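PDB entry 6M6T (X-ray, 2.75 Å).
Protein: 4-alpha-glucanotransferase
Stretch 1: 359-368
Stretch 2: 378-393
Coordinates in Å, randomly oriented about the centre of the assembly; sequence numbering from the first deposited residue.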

ATOM      1  N   THR A 359      -1.492  21.321  -7.888  1.00 41.47           N
ATOM      2  CA  THR A 359      -0.841  20.196  -8.571  1.00 45.09           C
ATOM      3  C   THR A 359      -1.553  19.781  -9.858  1.00 47.45           C
ATOM      4  O   THR A 359      -0.897  19.321 -10.799  1.00 48.03           O
ATOM      5  N   GLY A 360      -2.876  19.932  -9.934  1.00 46.16           N
ATOM      6  CA  GLY A 360      -3.603  19.355 -11.043  1.00 40.05           C
ATOM      7  C   GLY A 360      -3.681  17.840 -11.047  1.00 50.09           C
ATOM      8  O   GLY A 360      -4.220  17.270 -12.003  1.00 50.35           O
ATOM      9  N   PHE A 361      -3.158  17.168 -10.014  1.00 43.19           N
ATOM     10  CA  PHE A 361      -3.355  15.736  -9.876  1.00 40.75           C
ATOM     11  C   PHE A 361      -4.837  15.431  -9.710  1.00 40.38           C
ATOM     12  O   PHE A 361      -5.578  16.226  -9.131  1.00 46.50           O
ATOM     13  N   PRO A 362      -5.294  14.277 -10.180  1.00 48.37           N
ATOM     14  CA  PRO A 362      -6.611  13.801  -9.749  1.00 47.37           C
ATOM     15  C   PRO A 362      -6.675  13.559  -8.246  1.00 44.32           C
ATOM     16  O   PRO A 362      -5.710  13.138  -7.604  1.00 43.71           O
ATOM     17  N   GLY A 363      -7.849  13.831  -7.686  1.00 44.70           N
ATOM     18  CA  GLY A 363      -8.182  13.424  -6.347  1.00 43.89           C
ATOM     19  C   GLY A 363      -9.241  12.340  -6.346  1.00 38.76           C
ATOM     20  O   GLY A 363      -9.656  11.837  -7.385  1.00 39.92           O
ATOM     21  N   MET A 364      -9.694  12.008  -5.148  1.00 41.77           N
ATOM     22  CA  MET A 364     -10.535  10.841  -4.966  1.00 43.42           C
ATOM     23  C   MET A 364     -11.996  11.224  -4.757  1.00 47.18           C
ATOM     24  O   MET A 364     -12.330  12.365  -4.424  1.00 55.23           O
ATOM     25  N   LYS A 365     -12.870  10.237  -4.986  1.00 43.90           N
ATOM     26  CA  LYS A 365     -14.305  10.311  -4.710  1.00 45.85           C
ATOM     27  C   LYS A 365     -14.729   8.920  -4.249  1.00 50.44           C
ATOM     28  O   LYS A 365     -14.651   7.953  -5.016  1.00 45.43           O
ATOM     29  N   ILE A 366     -15.140   8.806  -2.992  1.00 54.43           N
ATOM     30  CA  ILE A 366     -15.501   7.522  -2.410  1.00 52.39           C
ATOM     31  C   ILE A 366     -17.015   7.511  -2.284  1.00 49.18           C
ATOM     32  O   ILE A 366     -17.577   8.096  -1.355  1.00 51.92           O
ATOM     33  N   MET A 367     -17.681   6.828  -3.212  1.00 46.47           N
ATOM     34  CA  MET A 367     -19.134   6.919  -3.285  1.00 52.58           C
ATOM     35  C   MET A 367     -19.825   6.462  -2.013  1.00 56.93           C
ATOM     36  O   MET A 367     -21.009   6.766  -1.826  1.00 54.94           O
ATOM     37  N   GLU A 368     -19.136   5.711  -1.152  1.00 60.20           N
ATOM     38  CA  GLU A 368     -19.798   5.196   0.036  1.00 56.86           C
ATOM     39  C   GLU A 368     -20.036   6.273   1.071  1.00 50.99           C
ATOM     40  O   GLU A 368     -20.950   6.130   1.882  1.00 57.75           O
ATOM     41  N   SER A 378     -23.960  15.883  -0.308  1.00 56.20           N
ATOM     42  CA  SER A 378     -22.657  15.280  -0.074  1.00 49.33           C
ATOM     43  C   SER A 378     -21.793  15.398  -1.323  1.00 52.64           C
ATOM     44  O   SER A 378     -22.230  15.080  -2.434  1.00 46.95           O
ATOM     45  N   ILE A 379     -20.564  15.884  -1.136  1.00 52.59           N
ATOM     46  CA  ILE A 379     -19.634  16.066  -2.245  1.00 50.38           C
ATOM     47  C   ILE A 379     -19.116  14.752  -2.813  1.00 55.57           C
ATOM     48  O   ILE A 379     -18.332  14.766  -3.775  1.00 56.14           O
ATOM     49  N   ASP A 380     -19.489  13.624  -2.209  1.00 51.28           N
ATOM     50  CA  ASP A 380     -19.170  12.305  -2.727  1.00 51.42           C
ATOM     51  C   ASP A 380     -20.374  11.653  -3.405  1.00 49.70           C
ATOM     52  O   ASP A 380     -20.364  10.440  -3.630  1.00 51.66           O
ATOM     53  N   ILE A 381     -21.417  12.425  -3.707  1.00 51.70           N
ATOM     54  CA  ILE A 381     -22.584  11.911  -4.438  1.00 51.48           C
ATOM     55  C   ILE A 381     -22.297  12.034  -5.932  1.00 44.71           C
ATOM     56  O   ILE A 381     -21.752  13.055  -6.379  1.00 46.34           O
ATOM     57  N   PRO A 382     -22.623  11.014  -6.732  1.00 46.19           N
ATOM     58  CA  PRO A 382     -22.162  10.987  -8.141  1.00 49.88           C
ATOM     59  C   PRO A 382     -22.373  12.274  -8.938  1.00 47.52           C
ATOM     60  O   PRO A 382     -21.505  12.649  -9.741  1.00 46.24           O
ATOM     61  N   HIS A 383     -23.477  12.973  -8.728  1.00 39.80           N
ATOM     62  CA  HIS A 383     -23.677  14.120  -9.595  1.00 38.84           C
ATOM     63  C   HIS A 383     -22.793  15.284  -9.260  1.00 45.04           C
ATOM     64  O   HIS A 383     -23.105  16.354  -9.767  1.00 46.82           O
ATOM     65  N   ASN A 384     -21.754  15.160  -8.433  1.00 47.11           N
ATOM     66  CA  ASN A 384     -20.839  16.258  -8.155  1.00 45.30           C
ATOM     67  C   ASN A 384     -19.417  15.939  -8.581  1.00 53.64           C
ATOM     68  O   ASN A 384     -18.497  16.736  -8.314  1.00 48.31           O
ATOM     69  N   TYR A 385     -19.209  14.795  -9.229  1.00 46.61           N
ATOM     70  CA  TYR A 385     -17.879  14.420  -9.671  1.00 45.53           C
ATOM     71  C   TYR A 385     -17.525  15.200 -10.928  1.00 51.29           C
ATOM     72  O   TYR A 385     -18.401  15.588 -11.707  1.00 51.00           O
ATOM     73  N   THR A 386     -16.232  15.453 -11.108  1.00 50.67           N
ATOM     74  CA  THR A 386     -15.724  16.015 -12.349  1.00 42.84           C
ATOM     75  C   THR A 386     -14.742  15.021 -12.967  1.00 48.47           C
ATOM     76  O   THR A 386     -14.458  13.963 -12.402  1.00 50.39           O
ATOM     77  N   GLU A 387     -14.243  15.353 -14.156  1.00 48.29           N
ATOM     78  CA  GLU A 387     -13.435  14.398 -14.903  1.00 43.47           C
ATOM     79  C   GLU A 387     -12.121  14.118 -14.191  1.00 45.63           C
ATOM     80  O   GLU A 387     -11.695  12.963 -14.097  1.00 46.54           O
ATOM     81  N   ASN A 388     -11.473  15.154 -13.656  1.00 49.40           N
ATOM     82  CA  ASN A 388     -10.159  14.996 -13.026  1.00 47.92           C
ATOM     83  C   ASN A 388     -10.288  14.450 -11.599  1.00 47.24           C
ATOM     84  O   ASN A 388      -9.895  15.083 -10.619  1.00 46.95           O
ATOM     85  N   THR A 389     -10.868  13.251 -11.501  1.00 43.77           N
ATOM     86  CA  THR A 389     -10.971  12.500 -10.257  1.00 40.75           C
ATOM     87  C   THR A 389     -10.919  11.006 -10.572  1.00 43.81           C
ATOM     88  O   THR A 389     -11.213  10.569 -11.694  1.00 42.16           O
ATOM     89  N   ILE A 390     -10.559  10.222  -9.555  1.00 41.28           N
ATOM     90  CA  ILE A 390     -10.550   8.761  -9.612  1.00 34.39           C
ATOM     91  C   ILE A 390     -11.649   8.275  -8.684  1.00 36.43           C
ATOM     92  O   ILE A 390     -11.561   8.476  -7.473  1.00 43.48           O
ATOM     93  N   ALA A 391     -12.671   7.621  -9.204  1.00 33.70           N
ATOM     94  CA  ALA A 391     -13.811   7.275  -8.366  1.00 33.64           C
ATOM     95  C   ALA A 391     -13.762   5.817  -7.939  1.00 37.11           C
ATOM     96  O   ALA A 391     -13.476   4.933  -8.747  1.00 39.08           O
ATOM     97  N   TYR A 392     -14.034   5.585  -6.648  1.00 46.30           N
ATOM     98  CA  TYR A 392     -14.131   4.269  -6.029  1.00 41.65           C
ATOM     99  C   TYR A 392     -15.529   4.064  -5.480  1.00 48.00           C
ATOM    100  O   TYR A 392     -16.223   5.020  -5.111  1.00 49.67           O
ATOM    101  N   ALA A 393     -15.931   2.798  -5.426  1.00 50.55           N
ATOM    102  CA  ALA A 393     -17.089   2.434  -4.627  1.00 48.62           C
ATOM    103  C   ALA A 393     -16.727   2.510  -3.158  1.00 58.65           C
ATOM    104  O   ALA A 393     -17.395   3.183  -2.362  1.00 62.51           O
TER

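The strands carrying Met 364 to Ile 366 and Ile 390 to Tyr 392 run parallel, and, as in any extended strand, successive side chains alternate between the faces of the sheet. On the face carrying Met 364, Ile 366, Ile 390 and Tyr 392, Met 364 (chi1 m, chi3 t) extends along the Tyr 392 ring (chi1 m), its SD 3.5 Å from CE1 of Tyr 392 in an oblique sulfur-aromatic approach. Nearer the start of the strands, CD1 of Ile 390 (m, m) meets CB of Pro 362 at 3.8 Å.

The other face is dominated by Lys 365 (m, m, t, p), which loses more area to the opposing stretch than any other residue. Its aliphatic part covers one face of the Tyr 385 ring (chi1 m), with CG of Lys 365 3.5 Å from CD1 of Tyr 385. The Tyr 385 hydroxyl donates a very short bond to the backbone, OH to O of Asp 380 at 2.5 Å, and the same OH lies 3.5 Å from CG of Met 367; SD of Met 367 also reaches CG of Pro 382 at 4.0 Å.

Polar contacts complete the packing. Asp 380 (chi1 m) leaves its backbone sideways, but its carboxylate comes nearer the strand and accepts a hydrogen bond at OD1 from N of Ile 366 (3.2 Å). At the far end, Asn 388 (chi1 t) donates from ND2 to O of Gly 360 (3.1 Å), linking Asn 388 to the loop ahead of Pro 362.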

ATOM      1  CB  THR A 359      -0.723  18.971  -7.662  1.00 41.41           C
ATOM      2  OG1 THR A 359      -2.027  18.481  -7.316  1.00 40.86           O
ATOM      3  CG2 THR A 359       0.031  19.305  -6.411  1.00 39.61           C
ATOM      4  CB  PHE A 361      -2.642  15.171  -8.647  1.00 51.00           C
ATOM      5  CG  PHE A 361      -1.159  15.402  -8.606  1.00 50.09           C
ATOM      6  CD1 PHE A 361      -0.389  15.331  -9.764  1.00 44.78           C
ATOM      7  CD2 PHE A 361      -0.531  15.642  -7.382  1.00 42.48           C
ATOM      8  CE1 PHE A 361       0.980  15.526  -9.712  1.00 39.32           C
ATOM      9  CE2 PHE A 361       0.824  15.852  -7.320  1.00 41.46           C
ATOM     10  CZ  PHE A 361       1.585  15.794  -8.492  1.00 42.02           C
ATOM     11  CB  PRO A 362      -6.803  12.495 -10.537  1.00 44.04           C
ATOM     12  CG  PRO A 362      -5.656  12.415 -11.519  1.00 47.70           C
ATOM     13  CD  PRO A 362      -4.894  13.693 -11.474  1.00 48.64           C
ATOM     14  CB  MET A 364     -10.030  10.006  -3.787  1.00 48.81           C
ATOM     15  CG  MET A 364      -8.613   9.479  -3.992  1.00 50.18           C
ATOM     16  SD  MET A 364      -8.380   7.853  -3.258  1.00 51.97           S
ATOM     17  CE  MET A 364      -6.942   7.271  -4.169  1.00 45.45           C
ATOM     18  CB  LYS A 365     -15.115  10.759  -5.938  1.00 47.55           C
ATOM     19  CG  LYS A 365     -15.029  12.264  -6.277  1.00 48.31           C
ATOM     20  CD  LYS A 365     -15.624  13.156  -5.165  1.00 56.39           C
ATOM     21  CE  LYS A 365     -15.314  14.647  -5.370  1.00 58.26           C
ATOM     22  NZ  LYS A 365     -15.286  15.030  -6.824  1.00 53.68           N
ATOM     23  CB  ILE A 366     -14.805   7.278  -1.064  1.00 57.80           C
ATOM     24  CG1 ILE A 366     -13.293   7.153  -1.272  1.00 49.15           C
ATOM     25  CG2 ILE A 366     -15.360   6.019  -0.365  1.00 54.84           C
ATOM     26  CD1 ILE A 366     -12.584   6.300  -0.214  1.00 59.88           C
ATOM     27  CB  MET A 367     -19.662   6.074  -4.427  1.00 54.51           C
ATOM     28  CG  MET A 367     -20.936   6.589  -5.090  1.00 53.23           C
ATOM     29  SD  MET A 367     -21.233   5.553  -6.543  1.00 57.19           S
ATOM     30  CE  MET A 367     -19.678   4.678  -6.605  1.00 47.46           C
ATOM     31  CB  GLU A 368     -18.997   4.045   0.638  1.00 53.94           C
ATOM     32  CG  GLU A 368     -19.489   2.706   0.155  1.00 53.69           C
ATOM     33  CD  GLU A 368     -18.565   1.568   0.512  1.00 57.55           C
ATOM     34  OE1 GLU A 368     -18.155   1.485   1.689  1.00 62.88           O
ATOM     35  OE2 GLU A 368     -18.251   0.755  -0.386  1.00 59.98           O
ATOM     36  CB  SER A 378     -22.832  13.813   0.328  1.00 52.53           C
ATOM     37  OG  SER A 378     -21.596  13.119   0.316  1.00 52.04           O
ATOM     38  CB  ILE A 379     -18.438  16.922  -1.801  1.00 45.21           C
ATOM     39  CG1 ILE A 379     -17.551  16.113  -0.859  1.00 54.82           C
ATOM     40  CG2 ILE A 379     -18.938  18.176  -1.117  1.00 58.66           C
ATOM     41  CD1 ILE A 379     -16.236  15.654  -1.481  1.00 53.58           C
ATOM     42  CB  ASP A 380     -18.640  11.398  -1.605  1.00 52.92           C
ATOM     43  CG  ASP A 380     -17.195  11.731  -1.186  1.00 66.82           C
ATOM     44  OD1 ASP A 380     -16.286  11.669  -2.053  1.00 61.71           O
ATOM     45  OD2 ASP A 380     -16.962  12.024   0.020  1.00 73.14           O
ATOM     46  CB  ILE A 381     -23.886  12.640  -4.037  1.00 47.44           C
ATOM     47  CG1 ILE A 381     -25.125  11.811  -4.404  1.00 42.36           C
ATOM     48  CG2 ILE A 381     -23.968  14.007  -4.686  1.00 46.84           C
ATOM     49  CD1 ILE A 381     -26.238  11.819  -3.389  1.00 37.01           C
ATOM     50  CB  PRO A 382     -22.970   9.827  -8.736  1.00 46.26           C
ATOM     51  CG  PRO A 382     -23.234   8.909  -7.568  1.00 47.75           C
ATOM     52  CD  PRO A 382     -23.246   9.741  -6.312  1.00 48.06           C
ATOM     53  CB  HIS A 383     -25.140  14.549  -9.562  1.00 39.60           C
ATOM     54  CG  HIS A 383     -25.628  14.974  -8.210  1.00 44.46           C
ATOM     55  ND1 HIS A 383     -26.593  14.269  -7.514  1.00 37.35           N
ATOM     56  CD2 HIS A 383     -25.316  16.050  -7.443  1.00 38.92           C
ATOM     57  CE1 HIS A 383     -26.841  14.885  -6.369  1.00 37.21           C
ATOM     58  NE2 HIS A 383     -26.078  15.965  -6.302  1.00 41.26           N
ATOM     59  CB  ASN A 384     -20.862  16.612  -6.665  1.00 45.29           C
ATOM     60  CG  ASN A 384     -22.141  17.291  -6.263  1.00 50.24           C
ATOM     61  OD1 ASN A 384     -22.712  17.004  -5.207  1.00 52.12           O
ATOM     62  ND2 ASN A 384     -22.613  18.194  -7.114  1.00 49.94           N
ATOM     63  CB  TYR A 385     -17.807  12.921  -9.942  1.00 44.78           C
ATOM     64  CG  TYR A 385     -18.149  12.045  -8.764  1.00 41.98           C
ATOM     65  CD1 TYR A 385     -18.335  12.577  -7.493  1.00 44.76           C
ATOM     66  CD2 TYR A 385     -18.274  10.672  -8.926  1.00 42.66           C
ATOM     67  CE1 TYR A 385     -18.647  11.765  -6.410  1.00 51.44           C
ATOM     68  CE2 TYR A 385     -18.591   9.844  -7.860  1.00 47.81           C
ATOM     69  CZ  TYR A 385     -18.766  10.391  -6.594  1.00 53.39           C
ATOM     70  OH  TYR A 385     -19.065   9.563  -5.521  1.00 50.88           O
ATOM     71  CB  THR A 386     -15.084  17.381 -12.114  1.00 40.80           C
ATOM     72  OG1 THR A 386     -13.706  17.200 -11.790  1.00 55.61           O
ATOM     73  CG2 THR A 386     -15.779  18.092 -10.964  1.00 39.90           C
ATOM     74  CB  GLU A 387     -13.202  14.922 -16.324  1.00 50.34           C
ATOM     75  CG  GLU A 387     -12.090  14.231 -17.115  1.00 53.73           C
ATOM     76  CD  GLU A 387     -10.743  14.922 -16.937  1.00 60.14           C
ATOM     77  OE1 GLU A 387      -9.792  14.271 -16.449  1.00 58.88           O
ATOM     78  OE2 GLU A 387     -10.635  16.123 -17.276  1.00 67.19           O
ATOM     79  CB  ASN A 388      -9.415  16.321 -13.044  1.00 41.03           C
ATOM     80  CG  ASN A 388      -7.947  16.157 -12.797  1.00 44.91           C
ATOM     81  OD1 ASN A 388      -7.352  15.151 -13.190  1.00 44.31           O
ATOM     82  ND2 ASN A 388      -7.336  17.154 -12.145  1.00 38.80           N
ATOM     83  CB  THR A 389     -12.266  12.811  -9.471  1.00 46.97           C
ATOM     84  OG1 THR A 389     -13.411  12.362 -10.210  1.00 49.47           O
ATOM     85  CG2 THR A 389     -12.423  14.299  -9.139  1.00 46.83           C
ATOM     86  CB  ILE A 390      -9.208   8.178  -9.163  1.00 34.04           C
ATOM     87  CG1 ILE A 390      -8.028   8.847  -9.867  1.00 38.23           C
ATOM     88  CG2 ILE A 390      -9.221   6.665  -9.315  1.00 44.95           C
ATOM     89  CD1 ILE A 390      -8.224   9.071 -11.349  1.00 41.83           C
ATOM     90  CB  ALA A 391     -15.130   7.567  -9.076  1.00 33.50           C
ATOM     91  CB  TYR A 392     -13.158   4.084  -4.853  1.00 42.45           C
ATOM     92  CG  TYR A 392     -11.738   4.319  -5.229  1.00 43.13           C
ATOM     93  CD1 TYR A 392     -11.214   5.598  -5.236  1.00 37.34           C
ATOM     94  CD2 TYR A 392     -10.929   3.270  -5.624  1.00 43.34           C
ATOM     95  CE1 TYR A 392      -9.920   5.820  -5.602  1.00 42.80           C
ATOM     96  CE2 TYR A 392      -9.629   3.483  -5.996  1.00 46.49           C
ATOM     97  CZ  TYR A 392      -9.128   4.762  -5.986  1.00 47.47           C
ATOM     98  OH  TYR A 392      -7.826   4.983  -6.353  1.00 47.46           O
ATOM     99  CB  ALA A 393     -17.554   1.031  -5.004  1.00 54.20           C
TER